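Local coordinates for protein endonuclease V (Streptomyces avermitilis, PDB 3GOC) that probably repairs deaminated DNA, as a magnesium-dependent endonuclease that cuts at the second phosphodiester bond 3' to a deoxyinosine and leaves the lesion in the nicked strand, at residues D22-R27 with R122-A127; G44-Y49 with V112-G117; F146-E151 with A161-G166; R172-Q177 with H199-T204. One frame throughout, in Å; residues are numbered along the deposited sequence.

Interaction 2 lies deepest, its centre about 4 Å from the centre of the chain. It pairs two parallel strands of the central sheet and carries the magnesium ions. Interaction 4 is also buried, but it sets a helix end against a strand end through methyl groups. Interaction 3 is partly buried and closes a hairpin at the edge of the same sheet, with backbone bonds and water. Interaction 1 is a surface contact, held by a salt-bridge network beside an aromatic ring. Gly125 and Ala127 of interaction 1 bond through their backbones to Gly117 and Tyr116 of interaction 2. Strands 160-165 and 168-174, adjacent in the sheet, link interactions 3 and 4.

Interaction 1 (D22-R27 with R122-A127); sequences DELRGR and RRFGLA
Residues 22-27 carry the last part of helix 14-24, the loop that begins at Arg122 runs into helix 126-134, and the backbones come nearest at Arg25 and Phe124, with CA atoms 6.2 Å apart. Two groups of side chains make the contact. The first is ionic. Arg122 grips the Asp22 carboxylate side-on with two nitrogens. Its NH2 lies 3.0 Å from Asp22 OD2, in the guanidinium plane and on the syn lone pair, and this is the straighter bond (160°). Its NE lies 2.9 Å from Asp22 OD1, which it meets from above the carboxylate plane. The two planes are 36° apart, so the pair is twisted rather than flat. A bend at chi3 of Arg122 turns the guanidinium to the acid. Asp22 OD1 also accepts from Arg25 NH1 at 2.9 Å. One oxygen thus serves two arginines, and its negative charge probably eases their repulsion. The carbonyl O of Arg122 sits over one face of the Arg25 guanidinium, without a hydrogen bond. The second group is apolar. Phe124 has CG anti to the backbone N (chi1 -162°), which sends the ring towards the helix end. Its CZ meets Leu24 CB at 3.4 Å, while CD2 lies 3.7 Å from Arg25 CA. Arg25 N stands over one ring face. His129 and Gln21 also touch this ring. Gly125 follows as the N-cap residue of helix 126-134. The site is a surface salt-bridge network beside a buried aromatic, joining a helix end to the loop before another helix.

Interaction 2 (G44-Y49 with V112-G117); sequences GVDVAY and VCDGYG. With MG (magnesium ion), chain D; MG (magnesium ion), chain C.
Strands 41-49 and 110-114 run parallel here, and the axes of the paired segments approach to 5.0 Å. One direct backbone bond crosses, from Val45 N to Val112 O at 3.2 Å. Further along the strands diverge, and a water bridges Val45 O to Asp114 N instead. On one face Val45 CG2 rests against Cys113 SG at 3.4 Å. In Val45 CG1 is anti to the carbonyl carbon (chi1 -75°), leaving CG2 crowded between backbone N and carbonyl carbon, facing the sulfur. The two aspartates carry the metal site. Both have CG anti to the backbone N, with chi1 -169° in Asp46 and 177° in Asp114. The Asp46 carboxylate bridges the two magnesium ions. Its OD1 binds the chain C ion at 2.2 Å, and OD2 binds the chain D ion at 2.5 Å. Asp114 OD1 is 2.9 Å from the chain D ion, long for magnesium; it accepts from waters on both ions, so much of its link runs through water. Asp46 OD2 and Asp114 OD1 stay 3.7 Å apart, and the ions probably offset the repulsion between the two acids. Asp217 adds a ligand to the chain C ion. This acidic metal site on adjoining parallel strands fits the RNase H-like fold. Strand 55-64 borders 41-49 on its other edge, strand 138-142 borders 110-114, and helix 211-228 covers Asp46, Val112 and Asp114.

Interaction 3 (F146-E151 with A161-G166); sequences FTFSYE and APLLAG
Strands 149-150 and 160-165 form an antiparallel hairpin. Ser149 and Leu164 are its hydrogen-bonded pair: Ser149 N gives to Leu164 O at 2.9 Å, and Leu164 N gives to Ser149 O at 2.7 Å, nearly straight at 176°. Phe148 can be followed outwards. Its CB touches Leu164 O at 3.3 Å and Leu163 CD1 at 3.7 Å. CG is anti to the carbonyl carbon (chi1 -52°), which lays the ring beside the partner strand. CD1 nears Leu163 CD2 at 4.2 Å; CD2 and CE2, across the ring from it, meet the Ala165 methyl, at 3.7 Å from CD2. Leu164 O lies at the ring edge. Towards the tip CE1 and CZ meet the Phe146 ring edge, CE1 at 3.7 Å from Phe146 CD1, and CE1 also reaches Tyr116. Tyr150 CG takes the crowded position (chi1 69°); its ring meets Phe184 edge-to-face. One water joins Glu151 N to Pro162 O. Another links Thr147 O, Leu164 O and Gly166 N. A third connects Ser149 OG to Gly166 O. Two firm amide bonds thus fix the register, water continues the polar link at both ends, and apolar packing of Phe148 and Leu163 backs one face.

Interaction 4 (R172-Q177 with H199-T204); sequences RALRTQ and HTLALT
The end of strand 168-174 and the residues after it lie against the end of helix 193-202. The tight part is mostly methyl and methine packing and centres on Leu174 and Thr176. Leu174 has CG anti to the backbone N (chi1 179°), so the branch reaches over to the helix. Its CD2 meets Thr200 CB at 3.7 Å and Leu201 CD2 at 4.0 Å. Leu174 and Thr200 run antiparallel alongside each other, Leu201 lies slantwise across Leu174, and the Thr176 and Thr204 side chains are roughly perpendicular. Thr176 CB lies 3.5 Å from Thr204 OG1, and Thr176 CG2 lies 3.9 Å from Thr200 CG2. In Thr176 and Thr204 alike, OG1 holds the crowded position between backbone N and carbonyl carbon. The hydroxyls are buried but served from elsewhere: Thr176 OG1 bonds to Arg208 O, Thr200 OG1 to Ala196 O, and Thr204 OG1 to Arg157 NH2.

The looser part lies at partly exposed Gln177. A bend at chi2 (-58°) brings its amide to the loop residue Thr204, just past the helix end. Its NE2 gives a weak bond to Thr204 O, short at 2.8 Å but bent to 116°, and a second weak bond to Tyr207 O.

Strand 183-189 lies next to 168-174 and touches Leu174, Thr176 and Thr200, while Thr200 also meets strand 138-142 and Leu201 packs on Arg27 of the second subunit.

Interaction 1 (D22-R27 with R122-A127)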
# COMPACT_ATOMS: atom_id res chain seq x y z
N ASP A 22 8.48 -21.47 -22.00
CA ASP A 22 9.69 -21.95 -21.35
C ASP A 22 10.92 -21.11 -21.70
O ASP A 22 11.84 -20.98 -20.90
CB ASP A 22 9.95 -23.42 -21.69
CG ASP A 22 8.88 -24.34 -21.13
OD1 ASP A 22 8.26 -23.99 -20.10
OD2 ASP A 22 8.67 -25.43 -21.70
N GLU A 23 10.92 -20.53 -22.90
CA GLU A 23 12.04 -19.71 -23.34
C GLU A 23 12.00 -18.30 -22.74
O GLU A 23 13.02 -17.79 -22.29
CB GLU A 23 12.06 -19.65 -24.86
CG GLU A 23 12.30 -21.01 -25.51
CD GLU A 23 11.92 -21.05 -26.98
OE1 GLU A 23 12.08 -22.12 -27.61
OE2 GLU A 23 11.45 -20.02 -27.51
N LEU A 24 10.82 -17.69 -22.73
CA LEU A 24 10.66 -16.34 -22.20
C LEU A 24 10.69 -16.27 -20.67
O LEU A 24 10.99 -15.22 -20.10
CB LEU A 24 9.37 -15.71 -22.72
CG LEU A 24 9.30 -15.36 -24.21
CD1 LEU A 24 7.96 -14.73 -24.52
CD2 LEU A 24 10.44 -14.40 -24.56
N ARG A 25 10.37 -17.38 -20.01
CA ARG A 25 10.35 -17.41 -18.55
C ARG A 25 11.73 -17.09 -17.99
O ARG A 25 11.86 -16.58 -16.88
CB ARG A 25 9.90 -18.78 -18.04
CG ARG A 25 9.53 -18.79 -16.57
CD ARG A 25 9.77 -20.16 -15.95
NE ARG A 25 9.30 -21.25 -16.80
CZ ARG A 25 9.38 -22.53 -16.47
NH1 ARG A 25 8.93 -23.46 -17.31
NH2 ARG A 25 9.91 -22.89 -15.32
N GLY A 26 12.76 -17.40 -18.78
CA GLY A 26 14.12 -17.14 -18.35
C GLY A 26 14.47 -15.67 -18.26
O GLY A 26 15.53 -15.31 -17.75
N ARG A 27 13.59 -14.82 -18.77
CA ARG A 27 13.83 -13.38 -18.73
C ARG A 27 13.16 -12.74 -17.52
O ARG A 27 13.39 -11.57 -17.23
CB ARG A 27 13.34 -12.73 -20.02
CG ARG A 27 14.10 -13.18 -21.26
CD ARG A 27 14.54 -12.00 -22.11
NE ARG A 27 13.45 -11.44 -22.91
CZ ARG A 27 12.93 -12.03 -23.97
NH1 ARG A 27 11.94 -11.45 -24.64
NH2 ARG A 27 13.40 -13.20 -24.38
N ARG A 122 2.95 -23.17 -15.67
CA ARG A 122 4.32 -23.11 -16.14
C ARG A 122 5.04 -21.89 -15.59
O ARG A 122 6.06 -21.45 -16.12
CB ARG A 122 4.37 -23.11 -17.67
CG ARG A 122 4.46 -24.50 -18.29
CD ARG A 122 4.63 -24.42 -19.80
NE ARG A 122 5.68 -25.32 -20.28
CZ ARG A 122 5.62 -26.65 -20.22
NH1 ARG A 122 4.56 -27.25 -19.70
NH2 ARG A 122 6.63 -27.37 -20.69
N ARG A 123 4.48 -21.34 -14.52
CA ARG A 123 5.05 -20.16 -13.86
C ARG A 123 5.24 -19.02 -14.86
O ARG A 123 6.19 -18.24 -14.75
CB ARG A 123 6.39 -20.52 -13.22
CG ARG A 123 6.32 -21.70 -12.25
CD ARG A 123 5.56 -21.35 -10.98
NE ARG A 123 5.57 -22.45 -10.02
CZ ARG A 123 4.75 -23.50 -10.06
NH1 ARG A 123 3.83 -23.60 -11.02
NH2 ARG A 123 4.86 -24.46 -9.15
N PHE A 124 4.34 -18.92 -15.83
CA PHE A 124 4.45 -17.86 -16.83
C PHE A 124 3.08 -17.41 -17.32
O PHE A 124 2.75 -17.55 -18.50
CB PHE A 124 5.31 -18.35 -18.00
CG PHE A 124 5.84 -17.23 -18.86
CD1 PHE A 124 5.41 -17.09 -20.18
CD2 PHE A 124 6.80 -16.35 -18.37
CE1 PHE A 124 5.91 -16.07 -20.99
CE2 PHE A 124 7.31 -15.33 -19.17
CZ PHE A 124 6.88 -15.19 -20.48
N GLY A 125 2.29 -16.87 -16.40
CA GLY A 125 0.96 -16.39 -16.75
C GLY A 125 1.02 -15.01 -17.39
O GLY A 125 2.10 -14.45 -17.58
N LEU A 126 -0.15 -14.46 -17.69
CA LEU A 126 -0.28 -13.16 -18.34
C LEU A 126 0.64 -12.06 -17.82
O LEU A 126 1.33 -11.40 -18.59
CB LEU A 126 -1.73 -12.69 -18.24
CG LEU A 126 -2.05 -11.30 -18.81
CD1 LEU A 126 -1.85 -11.32 -20.32
CD2 LEU A 126 -3.48 -10.93 -18.45
N ALA A 127 0.63 -11.84 -16.51
CA ALA A 127 1.46 -10.79 -15.94
C ALA A 127 2.95 -10.97 -16.20
O ALA A 127 3.65 -10.01 -16.49
CB ALA A 127 1.20 -10.67 -14.44

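Interaction 2 (G44-Y49 with V112-G117)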
# COMPACT_ATOMS: atom_id res chain seq x y z
N GLY A 44 -3.82 -0.31 -14.86
CA GLY A 44 -4.56 -1.55 -14.89
C GLY A 44 -4.77 -1.98 -16.33
O GLY A 44 -4.92 -1.14 -17.21
N VAL A 45 -4.75 -3.28 -16.57
CA VAL A 45 -4.99 -3.81 -17.91
C VAL A 45 -6.01 -4.92 -17.76
O VAL A 45 -5.98 -5.68 -16.79
CB VAL A 45 -3.71 -4.38 -18.57
CG1 VAL A 45 -2.80 -3.25 -19.02
CG2 VAL A 45 -2.98 -5.30 -17.60
N ASP A 46 -6.91 -5.00 -18.72
CA ASP A 46 -7.93 -6.04 -18.72
C ASP A 46 -8.46 -6.19 -20.14
O ASP A 46 -8.26 -5.31 -20.97
CB ASP A 46 -9.09 -5.66 -17.79
CG ASP A 46 -10.02 -6.81 -17.55
OD1 ASP A 46 -11.21 -6.55 -17.28
OD2 ASP A 46 -9.58 -7.99 -17.62
N VAL A 47 -9.11 -7.31 -20.41
CA VAL A 47 -9.66 -7.55 -21.73
C VAL A 47 -11.08 -8.08 -21.67
O VAL A 47 -11.54 -8.58 -20.63
CB VAL A 47 -8.79 -8.55 -22.53
CG1 VAL A 47 -7.36 -8.03 -22.64
CG2 VAL A 47 -8.82 -9.91 -21.86
N ALA A 48 -11.78 -7.93 -22.78
CA ALA A 48 -13.15 -8.41 -22.92
C ALA A 48 -13.21 -9.13 -24.26
O ALA A 48 -12.81 -8.59 -25.28
CB ALA A 48 -14.12 -7.22 -22.91
N TYR A 49 -13.70 -10.37 -24.24
CA TYR A 49 -13.82 -11.17 -25.45
C TYR A 49 -15.24 -11.11 -25.98
O TYR A 49 -16.20 -11.18 -25.22
CB TYR A 49 -13.47 -12.63 -25.17
CG TYR A 49 -12.01 -12.89 -24.95
CD1 TYR A 49 -11.44 -12.76 -23.68
CD2 TYR A 49 -11.18 -13.24 -26.01
CE1 TYR A 49 -10.08 -12.98 -23.47
CE2 TYR A 49 -9.82 -13.46 -25.81
CZ TYR A 49 -9.28 -13.33 -24.55
OH TYR A 49 -7.94 -13.55 -24.36
N VAL A 112 -0.74 -3.62 -13.44
CA VAL A 112 -1.49 -4.55 -12.60
C VAL A 112 -2.49 -5.28 -13.50
O VAL A 112 -3.42 -4.68 -14.03
CB VAL A 112 -2.25 -3.81 -11.48
CG1 VAL A 112 -2.98 -4.81 -10.58
CG2 VAL A 112 -1.26 -2.97 -10.65
N CYS A 113 -2.28 -6.58 -13.68
CA CYS A 113 -3.16 -7.39 -14.52
C CYS A 113 -4.24 -8.07 -13.70
O CYS A 113 -4.02 -8.45 -12.55
CB CYS A 113 -2.36 -8.48 -15.24
SG CYS A 113 -1.07 -7.87 -16.33
N ASP A 114 -5.43 -8.19 -14.29
CA ASP A 114 -6.53 -8.87 -13.63
C ASP A 114 -6.29 -10.33 -14.01
O ASP A 114 -6.82 -10.82 -15.01
CB ASP A 114 -7.88 -8.42 -14.19
CG ASP A 114 -9.05 -9.17 -13.58
OD1 ASP A 114 -10.13 -9.21 -14.21
OD2 ASP A 114 -8.90 -9.71 -12.47
N GLY A 115 -5.46 -11.00 -13.23
CA GLY A 115 -5.11 -12.37 -13.53
C GLY A 115 -3.90 -12.81 -12.73
O GLY A 115 -3.73 -12.40 -11.58
N TYR A 116 -3.05 -13.63 -13.34
CA TYR A 116 -1.89 -14.18 -12.66
C TYR A 116 -0.54 -13.98 -13.35
O TYR A 116 -0.46 -13.77 -14.56
CB TYR A 116 -2.09 -15.68 -12.43
CG TYR A 116 -3.48 -16.09 -11.96
CD1 TYR A 116 -4.54 -16.20 -12.86
CD2 TYR A 116 -3.73 -16.33 -10.62
CE1 TYR A 116 -5.82 -16.55 -12.43
CE2 TYR A 116 -5.01 -16.68 -10.17
CZ TYR A 116 -6.04 -16.78 -11.08
OH TYR A 116 -7.31 -17.09 -10.64
N GLY A 117 0.52 -14.06 -12.55
CA GLY A 117 1.87 -13.96 -13.06
C GLY A 117 2.54 -15.32 -12.89
O GLY A 117 2.26 -16.24 -13.65
MG MG D . -11.21 -9.70 -16.88
MG MG C . -12.87 -7.95 -16.90
O HOH W 1 -5.16 -8.15 -17.07
O HOH W 2 -7.18 -9.57 -17.83
O HOH W 3 -13.67 -7.89 -19.06
O HOH W 4 -12.25 -7.79 -14.64
O HOH W 5 -8.91 -10.82 -16.69
O HOH W 6 -11.24 -11.77 -15.50
O HOH W 7 -14.56 -9.46 -16.40

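Interaction 3 (F146-E151 with A161-G166)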
# COMPACT_ATOMS: atom_id res chain seq x y z
N PHE A 146 -8.04 -19.98 -8.63
CA PHE A 146 -7.79 -20.96 -9.68
C PHE A 146 -7.72 -22.32 -8.99
O PHE A 146 -8.60 -22.66 -8.19
CB PHE A 146 -6.46 -20.66 -10.38
CG PHE A 146 -6.25 -21.47 -11.64
CD1 PHE A 146 -5.00 -22.02 -11.93
CD2 PHE A 146 -7.29 -21.67 -12.53
CE1 PHE A 146 -4.80 -22.77 -13.09
CE2 PHE A 146 -7.10 -22.42 -13.70
CZ PHE A 146 -5.85 -22.96 -13.98
N THR A 147 -6.69 -23.10 -9.28
CA THR A 147 -6.54 -24.41 -8.67
C THR A 147 -5.52 -24.41 -7.53
O THR A 147 -5.13 -25.47 -7.03
CB THR A 147 -6.12 -25.44 -9.74
OG1 THR A 147 -6.10 -26.75 -9.16
CG2 THR A 147 -4.73 -25.11 -10.27
N PHE A 148 -5.09 -23.23 -7.11
CA PHE A 148 -4.12 -23.11 -6.03
C PHE A 148 -4.77 -23.21 -4.66
O PHE A 148 -5.98 -22.98 -4.52
CB PHE A 148 -3.36 -21.78 -6.17
CG PHE A 148 -2.77 -21.56 -7.53
CD1 PHE A 148 -3.19 -20.49 -8.32
CD2 PHE A 148 -1.82 -22.45 -8.04
CE1 PHE A 148 -2.67 -20.31 -9.60
CE2 PHE A 148 -1.29 -22.27 -9.31
CZ PHE A 148 -1.71 -21.20 -10.10
N SER A 149 -3.98 -23.55 -3.65
CA SER A 149 -4.51 -23.69 -2.30
C SER A 149 -3.93 -22.63 -1.37
O SER A 149 -2.89 -22.04 -1.66
CB SER A 149 -4.19 -25.07 -1.74
OG SER A 149 -2.80 -25.21 -1.52
N TYR A 150 -4.62 -22.40 -0.26
CA TYR A 150 -4.16 -21.41 0.70
C TYR A 150 -4.91 -21.54 2.01
O TYR A 150 -6.06 -21.98 2.04
CB TYR A 150 -4.36 -20.00 0.13
CG TYR A 150 -5.82 -19.59 -0.01
CD1 TYR A 150 -6.43 -18.78 0.96
CD2 TYR A 150 -6.58 -20.01 -1.10
CE1 TYR A 150 -7.76 -18.40 0.83
CE2 TYR A 150 -7.92 -19.63 -1.23
CZ TYR A 150 -8.50 -18.82 -0.26
OH TYR A 150 -9.82 -18.43 -0.38
N GLU A 151 -4.23 -21.16 3.08
CA GLU A 151 -4.83 -21.16 4.41
C GLU A 151 -5.50 -19.80 4.51
O GLU A 151 -4.99 -18.82 3.95
CB GLU A 151 -3.74 -21.26 5.49
CG GLU A 151 -2.92 -22.54 5.46
CD GLU A 151 -3.69 -23.74 5.99
OE1 GLU A 151 -3.10 -24.85 6.05
OE2 GLU A 151 -4.87 -23.59 6.35
N ALA A 161 -1.50 -14.74 3.28
CA ALA A 161 -1.20 -16.15 3.49
C ALA A 161 -0.62 -16.66 2.18
O ALA A 161 -0.97 -16.17 1.11
CB ALA A 161 -2.46 -16.92 3.86
N PRO A 162 0.27 -17.64 2.25
CA PRO A 162 0.87 -18.19 1.03
C PRO A 162 -0.16 -18.83 0.10
O PRO A 162 -1.07 -19.54 0.54
CB PRO A 162 1.86 -19.23 1.58
CG PRO A 162 2.24 -18.66 2.91
CD PRO A 162 0.92 -18.20 3.45
N LEU A 163 -0.01 -18.57 -1.20
CA LEU A 163 -0.88 -19.17 -2.21
C LEU A 163 0.01 -20.27 -2.79
O LEU A 163 1.10 -19.98 -3.30
CB LEU A 163 -1.24 -18.15 -3.30
CG LEU A 163 -2.23 -18.65 -4.36
CD1 LEU A 163 -3.56 -19.02 -3.70
CD2 LEU A 163 -2.44 -17.56 -5.41
N LEU A 164 -0.44 -21.52 -2.73
CA LEU A 164 0.39 -22.63 -3.17
C LEU A 164 -0.04 -23.43 -4.40
O LEU A 164 -1.22 -23.68 -4.62
CB LEU A 164 0.56 -23.62 -2.01
CG LEU A 164 0.98 -23.06 -0.65
CD1 LEU A 164 1.06 -24.19 0.37
CD2 LEU A 164 2.33 -22.37 -0.76
N ALA A 165 0.96 -23.83 -5.18
CA ALA A 165 0.75 -24.67 -6.35
C ALA A 165 1.42 -25.96 -5.88
O ALA A 165 2.63 -26.13 -6.00
CB ALA A 165 1.48 -24.11 -7.57
N GLY A 166 0.62 -26.86 -5.32
CA GLY A 166 1.18 -28.08 -4.78
C GLY A 166 1.72 -27.71 -3.41
O GLY A 166 0.96 -27.52 -2.46
O HOH W 8 -2.42 -26.55 -5.57
O HOH W 9 -1.54 -27.16 -2.79
O HOH W 10 -1.37 -20.78 2.89

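Interaction 4 (R172-Q177 with H199-T204)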
# COMPACT_ATOMS: atom_id res chain seq x y z
N ARG A 172 0.25 -14.86 -2.96
CA ARG A 172 -0.35 -14.74 -1.64
C ARG A 172 -1.83 -14.41 -1.69
O ARG A 172 -2.28 -13.67 -2.57
CB ARG A 172 0.34 -13.65 -0.82
CG ARG A 172 1.74 -13.99 -0.38
CD ARG A 172 2.39 -12.79 0.29
NE ARG A 172 3.80 -13.03 0.56
CZ ARG A 172 4.67 -12.08 0.88
NH1 ARG A 172 5.94 -12.39 1.11
NH2 ARG A 172 4.27 -10.81 0.96
N ALA A 173 -2.58 -14.96 -0.75
CA ALA A 173 -3.99 -14.62 -0.64
C ALA A 173 -3.88 -13.37 0.23
O ALA A 173 -3.25 -13.40 1.30
CB ALA A 173 -4.76 -15.72 0.08
N LEU A 174 -4.44 -12.26 -0.22
CA LEU A 174 -4.34 -11.00 0.50
C LEU A 174 -5.69 -10.43 0.88
O LEU A 174 -6.57 -10.27 0.03
CB LEU A 174 -3.60 -9.98 -0.36
CG LEU A 174 -3.40 -8.58 0.22
CD1 LEU A 174 -2.43 -8.64 1.39
CD2 LEU A 174 -2.87 -7.64 -0.86
N ARG A 175 -5.85 -10.11 2.17
CA ARG A 175 -7.09 -9.54 2.66
C ARG A 175 -7.08 -8.05 2.33
O ARG A 175 -6.37 -7.27 2.97
CB ARG A 175 -7.18 -9.72 4.19
CG ARG A 175 -8.54 -9.35 4.78
CD ARG A 175 -9.56 -10.47 4.57
NE ARG A 175 -9.23 -11.67 5.34
CZ ARG A 175 -9.93 -12.80 5.30
NH1 ARG A 175 -11.00 -12.90 4.53
NH2 ARG A 175 -9.55 -13.84 6.04
N THR A 176 -7.83 -7.64 1.31
CA THR A 176 -7.88 -6.23 0.92
C THR A 176 -8.98 -5.50 1.66
O THR A 176 -8.94 -4.28 1.81
CB THR A 176 -8.07 -6.07 -0.61
OG1 THR A 176 -9.16 -6.90 -1.05
CG2 THR A 176 -6.80 -6.48 -1.35
N GLN A 177 -9.98 -6.25 2.13
CA GLN A 177 -11.07 -5.66 2.90
C GLN A 177 -11.36 -6.53 4.12
O GLN A 177 -11.46 -7.75 4.02
CB GLN A 177 -12.33 -5.50 2.05
CG GLN A 177 -12.27 -4.32 1.07
CD GLN A 177 -12.04 -2.99 1.76
OE1 GLN A 177 -12.66 -2.70 2.79
NE2 GLN A 177 -11.17 -2.16 1.19
N HIS A 199 1.24 -2.65 -3.25
CA HIS A 199 0.53 -1.95 -4.31
C HIS A 199 -0.95 -2.34 -4.32
O HIS A 199 -1.82 -1.50 -4.51
CB HIS A 199 1.16 -2.27 -5.67
CG HIS A 199 2.34 -1.40 -5.99
ND1 HIS A 199 2.20 -0.11 -6.45
CD2 HIS A 199 3.67 -1.61 -5.85
CE1 HIS A 199 3.40 0.44 -6.59
NE2 HIS A 199 4.30 -0.45 -6.23
N THR A 200 -1.22 -3.62 -4.11
CA THR A 200 -2.60 -4.09 -4.11
C THR A 200 -3.38 -3.42 -2.98
O THR A 200 -4.53 -3.00 -3.18
CB THR A 200 -2.64 -5.63 -3.99
OG1 THR A 200 -1.90 -6.21 -5.08
CG2 THR A 200 -4.07 -6.15 -4.07
N LEU A 201 -2.78 -3.32 -1.79
CA LEU A 201 -3.47 -2.67 -0.67
C LEU A 201 -3.69 -1.19 -0.98
O LEU A 201 -4.76 -0.65 -0.71
CB LEU A 201 -2.66 -2.80 0.63
CG LEU A 201 -2.56 -4.20 1.24
CD1 LEU A 201 -1.68 -4.13 2.49
CD2 LEU A 201 -3.95 -4.72 1.60
N ALA A 202 -2.69 -0.54 -1.56
CA ALA A 202 -2.81 0.87 -1.88
C ALA A 202 -3.89 1.13 -2.93
O ALA A 202 -4.40 2.24 -3.04
CB ALA A 202 -1.46 1.42 -2.36
N LEU A 203 -4.23 0.10 -3.70
CA LEU A 203 -5.26 0.22 -4.74
C LEU A 203 -6.63 -0.22 -4.26
O LEU A 203 -7.61 -0.15 -5.00
CB LEU A 203 -4.87 -0.62 -5.96
CG LEU A 203 -3.66 -0.12 -6.76
CD1 LEU A 203 -3.22 -1.17 -7.77
CD2 LEU A 203 -4.05 1.18 -7.46
N THR A 204 -6.71 -0.64 -3.00
CA THR A 204 -7.96 -1.13 -2.43
C THR A 204 -8.42 -0.49 -1.11
O THR A 204 -8.97 -1.17 -0.24
CB THR A 204 -7.89 -2.66 -2.21
OG1 THR A 204 -6.72 -2.98 -1.46
CG2 THR A 204 -7.83 -3.39 -3.54